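Side-chain contacts in MOBA relate protein (Mycobacterium sp., PDB 2WAW), which is of unknown function but has a MobA-like NTP transferase domain of the GT-A class, consistent with nucleotidyl transfer: residues A124-C129 with W159-S164; R143-D148 with G165-R170. All coordinates share one frame; numbering follows the deposited sequence.

Contact 1: A124-C129 with W159-S164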
# COMPACT_ATOMS: atom_id res chain seq x y z
N ALA A 124 -9.47 -6.21 -15.85
CA ALA A 124 -10.07 -6.85 -14.67
C ALA A 124 -10.60 -5.77 -13.73
O ALA A 124 -10.01 -4.68 -13.63
CB ALA A 124 -9.07 -7.74 -13.95
N THR A 125 -11.70 -6.05 -13.05
CA THR A 125 -12.28 -5.10 -12.10
C THR A 125 -11.40 -4.94 -10.86
O THR A 125 -11.11 -3.81 -10.45
CB THR A 125 -13.73 -5.49 -11.71
OG1 THR A 125 -14.55 -5.52 -12.89
CG2 THR A 125 -14.32 -4.50 -10.73
N ILE A 126 -10.97 -6.06 -10.28
CA ILE A 126 -10.00 -6.10 -9.19
C ILE A 126 -8.95 -7.15 -9.54
O ILE A 126 -9.27 -8.15 -10.17
CB ILE A 126 -10.67 -6.50 -7.85
CG1 ILE A 126 -11.70 -5.43 -7.43
CG2 ILE A 126 -9.63 -6.73 -6.75
CD1 ILE A 126 -12.61 -5.84 -6.28
N ALA A 127 -7.70 -6.91 -9.16
CA ALA A 127 -6.72 -8.00 -9.22
C ALA A 127 -5.90 -8.03 -7.95
O ALA A 127 -5.76 -7.01 -7.26
CB ALA A 127 -5.83 -7.83 -10.42
N VAL A 128 -5.38 -9.21 -7.63
CA VAL A 128 -4.60 -9.39 -6.40
C VAL A 128 -3.38 -10.24 -6.68
O VAL A 128 -3.36 -11.00 -7.65
CB VAL A 128 -5.45 -10.04 -5.27
CG1 VAL A 128 -6.69 -9.19 -4.97
CG2 VAL A 128 -5.83 -11.49 -5.62
N CYS A 129 -2.34 -10.09 -5.86
CA CYS A 129 -1.20 -10.99 -5.97
C CYS A 129 -1.45 -12.28 -5.22
O CYS A 129 -1.92 -12.28 -4.07
CB CYS A 129 0.06 -10.31 -5.45
SG CYS A 129 0.61 -8.96 -6.55
N TRP A 159 -10.43 -6.48 1.47
CA TRP A 159 -10.65 -7.92 1.37
C TRP A 159 -12.15 -8.26 1.31
O TRP A 159 -12.52 -9.27 0.73
CB TRP A 159 -9.92 -8.70 2.48
CG TRP A 159 -10.44 -8.49 3.87
CD1 TRP A 159 -10.07 -7.52 4.76
CD2 TRP A 159 -11.41 -9.30 4.56
NE1 TRP A 159 -10.76 -7.66 5.94
CE2 TRP A 159 -11.58 -8.75 5.84
CE3 TRP A 159 -12.15 -10.44 4.21
CZ2 TRP A 159 -12.47 -9.29 6.78
CZ3 TRP A 159 -13.03 -10.98 5.14
CH2 TRP A 159 -13.19 -10.40 6.42
N ARG A 160 -13.00 -7.39 1.87
CA ARG A 160 -14.45 -7.63 1.82
C ARG A 160 -15.05 -7.46 0.43
O ARG A 160 -15.97 -8.18 0.05
CB ARG A 160 -15.19 -6.77 2.85
CG ARG A 160 -14.98 -7.28 4.26
CD ARG A 160 -16.17 -7.00 5.17
NE ARG A 160 -15.94 -7.54 6.52
CZ ARG A 160 -15.01 -7.11 7.36
NH1 ARG A 160 -14.19 -6.13 6.99
NH2 ARG A 160 -14.87 -7.67 8.55
N LEU A 161 -14.53 -6.50 -0.32
CA LEU A 161 -14.90 -6.33 -1.72
C LEU A 161 -14.39 -7.52 -2.53
O LEU A 161 -15.12 -8.10 -3.33
CB LEU A 161 -14.31 -5.03 -2.25
CG LEU A 161 -14.98 -4.25 -3.38
CD1 LEU A 161 -16.49 -4.13 -3.20
CD2 LEU A 161 -14.35 -2.86 -3.42
N ILE A 162 -13.13 -7.89 -2.29
CA ILE A 162 -12.46 -9.02 -2.95
C ILE A 162 -13.23 -10.32 -2.72
O ILE A 162 -13.41 -11.12 -3.65
CB ILE A 162 -10.98 -9.17 -2.48
CG1 ILE A 162 -10.10 -8.07 -3.08
CG2 ILE A 162 -10.40 -10.56 -2.85
CD1 ILE A 162 -8.82 -7.79 -2.30
N GLU A 163 -13.70 -10.53 -1.49
CA GLU A 163 -14.33 -11.79 -1.11
C GLU A 163 -15.84 -11.79 -1.31
O GLU A 163 -16.49 -12.84 -1.17
CB GLU A 163 -13.95 -12.14 0.34
CG GLU A 163 -12.49 -12.58 0.49
CD GLU A 163 -12.14 -13.05 1.90
OE1 GLU A 163 -13.06 -13.45 2.66
OE2 GLU A 163 -10.94 -13.04 2.25
N SER A 164 -16.40 -10.64 -1.67
CA SER A 164 -17.85 -10.48 -1.83
C SER A 164 -18.46 -11.25 -3.00
O SER A 164 -19.64 -11.62 -2.95
CB SER A 164 -18.22 -9.00 -1.96
OG SER A 164 -18.05 -8.54 -3.28
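Leu-161, whose side chain meets Ile-126 across the contact, has its carbonyl oxygen gripped twice from Ser-164. The OG of Ser-164 donates to Leu-161 O at 3.0 Å, 24° from the carbonyl plane, and Ser-164 N reaches the same Leu-161 O from the same face at a longer 3.3 Å. Because Ser-164 OG also pairs with the backbone N of Arg-166, it links helix 158-163 to the turn that follows. The fold is an alpha/beta GT-A-like domain, and here a short helix packs on one face of the mixed sheet: the axes of strand 126-129 and helix 159-163 approach to 9.9 Å at 109°, nearly perpendicular.

No hydrogen bond crosses this interface, which rests on four aliphatic side chains. Ile-126 uses both of its branches. With chi1 at -64°, its CG2 lies anti to the backbone N and meets Ile-162 CG1 at 3.9 Å, while the other branch extends CD1 to within 4.1 Å of Leu-161 CG. Two residues on, Val-128 points to the same helix, so Ile-162 is contacted by both strand residues. Phe-139 of the adjoining strand 134-142 touches both Val-128 and Ile-162, so it extends the apolar packing. The shortest approach is between methyl groups, Val-128 CG1 to Ile-162 CD1, at 3.7 Å.

Contact 2: R143-D148 with G165-R170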
# COMPACT_ATOMS: atom_id res chain seq x y z
N ARG A 143 -10.96 1.84 -11.97
CA ARG A 143 -11.73 3.06 -11.75
C ARG A 143 -13.23 2.78 -11.57
O ARG A 143 -13.89 3.46 -10.78
CB ARG A 143 -11.52 4.01 -12.93
CG ARG A 143 -12.42 5.26 -12.87
CD ARG A 143 -11.99 6.32 -13.87
NE ARG A 143 -10.68 6.86 -13.54
CZ ARG A 143 -10.45 7.81 -12.63
NH1 ARG A 143 -11.46 8.36 -11.95
NH2 ARG A 143 -9.21 8.21 -12.40
N GLY A 144 -13.74 1.77 -12.27
CA GLY A 144 -15.16 1.42 -12.21
C GLY A 144 -15.70 1.09 -10.83
O GLY A 144 -16.90 1.23 -10.57
N VAL A 145 -14.82 0.66 -9.92
CA VAL A 145 -15.26 0.35 -8.56
C VAL A 145 -14.69 1.29 -7.48
O VAL A 145 -14.73 0.99 -6.27
CB VAL A 145 -15.05 -1.15 -8.21
CG1 VAL A 145 -15.98 -2.01 -9.08
CG2 VAL A 145 -13.61 -1.55 -8.44
N PHE A 146 -14.16 2.43 -7.92
CA PHE A 146 -13.74 3.48 -6.99
C PHE A 146 -14.86 3.85 -6.01
O PHE A 146 -14.60 4.07 -4.83
CB PHE A 146 -13.28 4.74 -7.74
CG PHE A 146 -11.88 4.67 -8.31
CD1 PHE A 146 -11.10 3.50 -8.24
CD2 PHE A 146 -11.34 5.79 -8.96
CE1 PHE A 146 -9.82 3.46 -8.79
CE2 PHE A 146 -10.06 5.77 -9.51
CZ PHE A 146 -9.28 4.59 -9.43
N GLY A 147 -16.11 3.90 -6.49
CA GLY A 147 -17.25 4.17 -5.61
C GLY A 147 -17.41 3.17 -4.47
O GLY A 147 -17.68 3.56 -3.32
N ASP A 148 -17.24 1.89 -4.78
CA ASP A 148 -17.33 0.83 -3.78
C ASP A 148 -16.21 0.88 -2.73
O ASP A 148 -16.44 0.65 -1.54
CB ASP A 148 -17.37 -0.55 -4.46
CG ASP A 148 -18.48 -0.64 -5.51
OD1 ASP A 148 -19.56 -1.17 -5.18
OD2 ASP A 148 -18.30 -0.15 -6.65
N GLY A 165 -17.67 -11.49 -4.05
CA GLY A 165 -18.15 -12.18 -5.25
C GLY A 165 -18.94 -11.32 -6.23
O GLY A 165 -19.42 -11.83 -7.26
N ARG A 166 -19.09 -10.03 -5.92
CA ARG A 166 -19.81 -9.11 -6.81
C ARG A 166 -18.97 -8.69 -8.02
O ARG A 166 -19.51 -8.31 -9.06
CB ARG A 166 -20.24 -7.83 -6.08
CG ARG A 166 -20.94 -8.02 -4.74
CD ARG A 166 -21.09 -6.66 -4.07
NE ARG A 166 -20.59 -6.65 -2.70
CZ ARG A 166 -20.12 -5.57 -2.07
NH1 ARG A 166 -20.07 -4.40 -2.70
NH2 ARG A 166 -19.69 -5.67 -0.82
N HIS A 167 -17.64 -8.74 -7.87
CA HIS A 167 -16.73 -8.26 -8.90
C HIS A 167 -15.73 -9.32 -9.29
O HIS A 167 -15.37 -10.17 -8.47
CB HIS A 167 -15.97 -7.03 -8.40
CG HIS A 167 -16.85 -5.91 -7.94
ND1 HIS A 167 -16.96 -5.54 -6.62
CD2 HIS A 167 -17.66 -5.07 -8.63
CE1 HIS A 167 -17.80 -4.52 -6.51
NE2 HIS A 167 -18.23 -4.21 -7.72
N GLY A 168 -15.30 -9.29 -10.55
CA GLY A 168 -14.23 -10.17 -11.02
C GLY A 168 -12.96 -9.85 -10.26
O GLY A 168 -12.62 -8.68 -10.06
N VAL A 169 -12.29 -10.90 -9.81
CA VAL A 169 -11.04 -10.77 -9.07
C VAL A 169 -10.00 -11.64 -9.72
O VAL A 169 -10.06 -12.89 -9.64
CB VAL A 169 -11.21 -11.14 -7.58
CG1 VAL A 169 -9.86 -11.10 -6.84
CG2 VAL A 169 -12.22 -10.22 -6.90
N ARG A 170 -9.01 -11.01 -10.34
CA ARG A 170 -7.98 -11.77 -11.03
C ARG A 170 -6.80 -12.04 -10.11
O ARG A 170 -6.24 -11.10 -9.54
CB ARG A 170 -7.54 -11.03 -12.27
CG ARG A 170 -6.83 -11.88 -13.24
CD ARG A 170 -6.67 -11.16 -14.56
NE ARG A 170 -6.23 -12.11 -15.57
CZ ARG A 170 -5.95 -11.80 -16.84
NH1 ARG A 170 -6.00 -10.55 -17.26
NH2 ARG A 170 -5.58 -12.76 -17.67
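The imidazole of His-167 meets Val-145 with a face and Asp-148 with an edge. Val-145 and His-167 extend from opposite directions, and Val-145 CG1 sits 3.8 Å from the ring centroid, 29° off the ring normal, which meets the geometry of a CH-pi contact. The methyl is displaced toward one side of the ring: its nearest ring atom is His-167 NE2, 3.4 Å from Val-145 CG1. The rotamer of Val-145 sets CG1 anti to its carbonyl carbon (chi1 -67°), and it is this branch that lies over the ring.

Asp-148 approaches near the plane of the imidazole, with OD1 4.0 Å from His-167 CE1 and the carboxylate turned 75° to the ring. The same OD1 lies at the edge of the Arg-166 guanidinium, 4.1 Å from NH1, too far for a salt bridge. Leu-161 touches Asp-148, Arg-166 and His-167, so helix 158-163 also takes part in the packing.

Val-145 occupies the N-cap position of helix 146-150, so the contact ties the start of that helix to the turn leading into strand 169-173. Its polar part implies electrostatic attraction just beyond bonding distance: the Asp-148 carboxylate probably attracts Arg-166 and may favour a protonated His-167, though Arg-166 would partly offset that effect.

From the N terminus the segments run 124-129, 143-148, 159-164 and 165-170, so the two contacts alternate along the chain and cross instead of nesting. Contact 1 closes a loop of 29 residues that includes strand 134-142 and helix 146-150; contact 2 closes one of 16 residues holding all of helix 158-163. Their centres are 7 Å apart and they join directly: Val-128 N to Arg-170 O (2.8 Å) and Ile-126 O to Arg-170 N (2.9 Å) are probable hydrogen bonds between neighbouring parallel strands, and Thr-125 CG2 packs on Val-145 CG1. Together they tie helix 158-163 to strand 126-131 and the start of helix 146-150 to the turn entering strand 169-173, an outermost strand of the sheet.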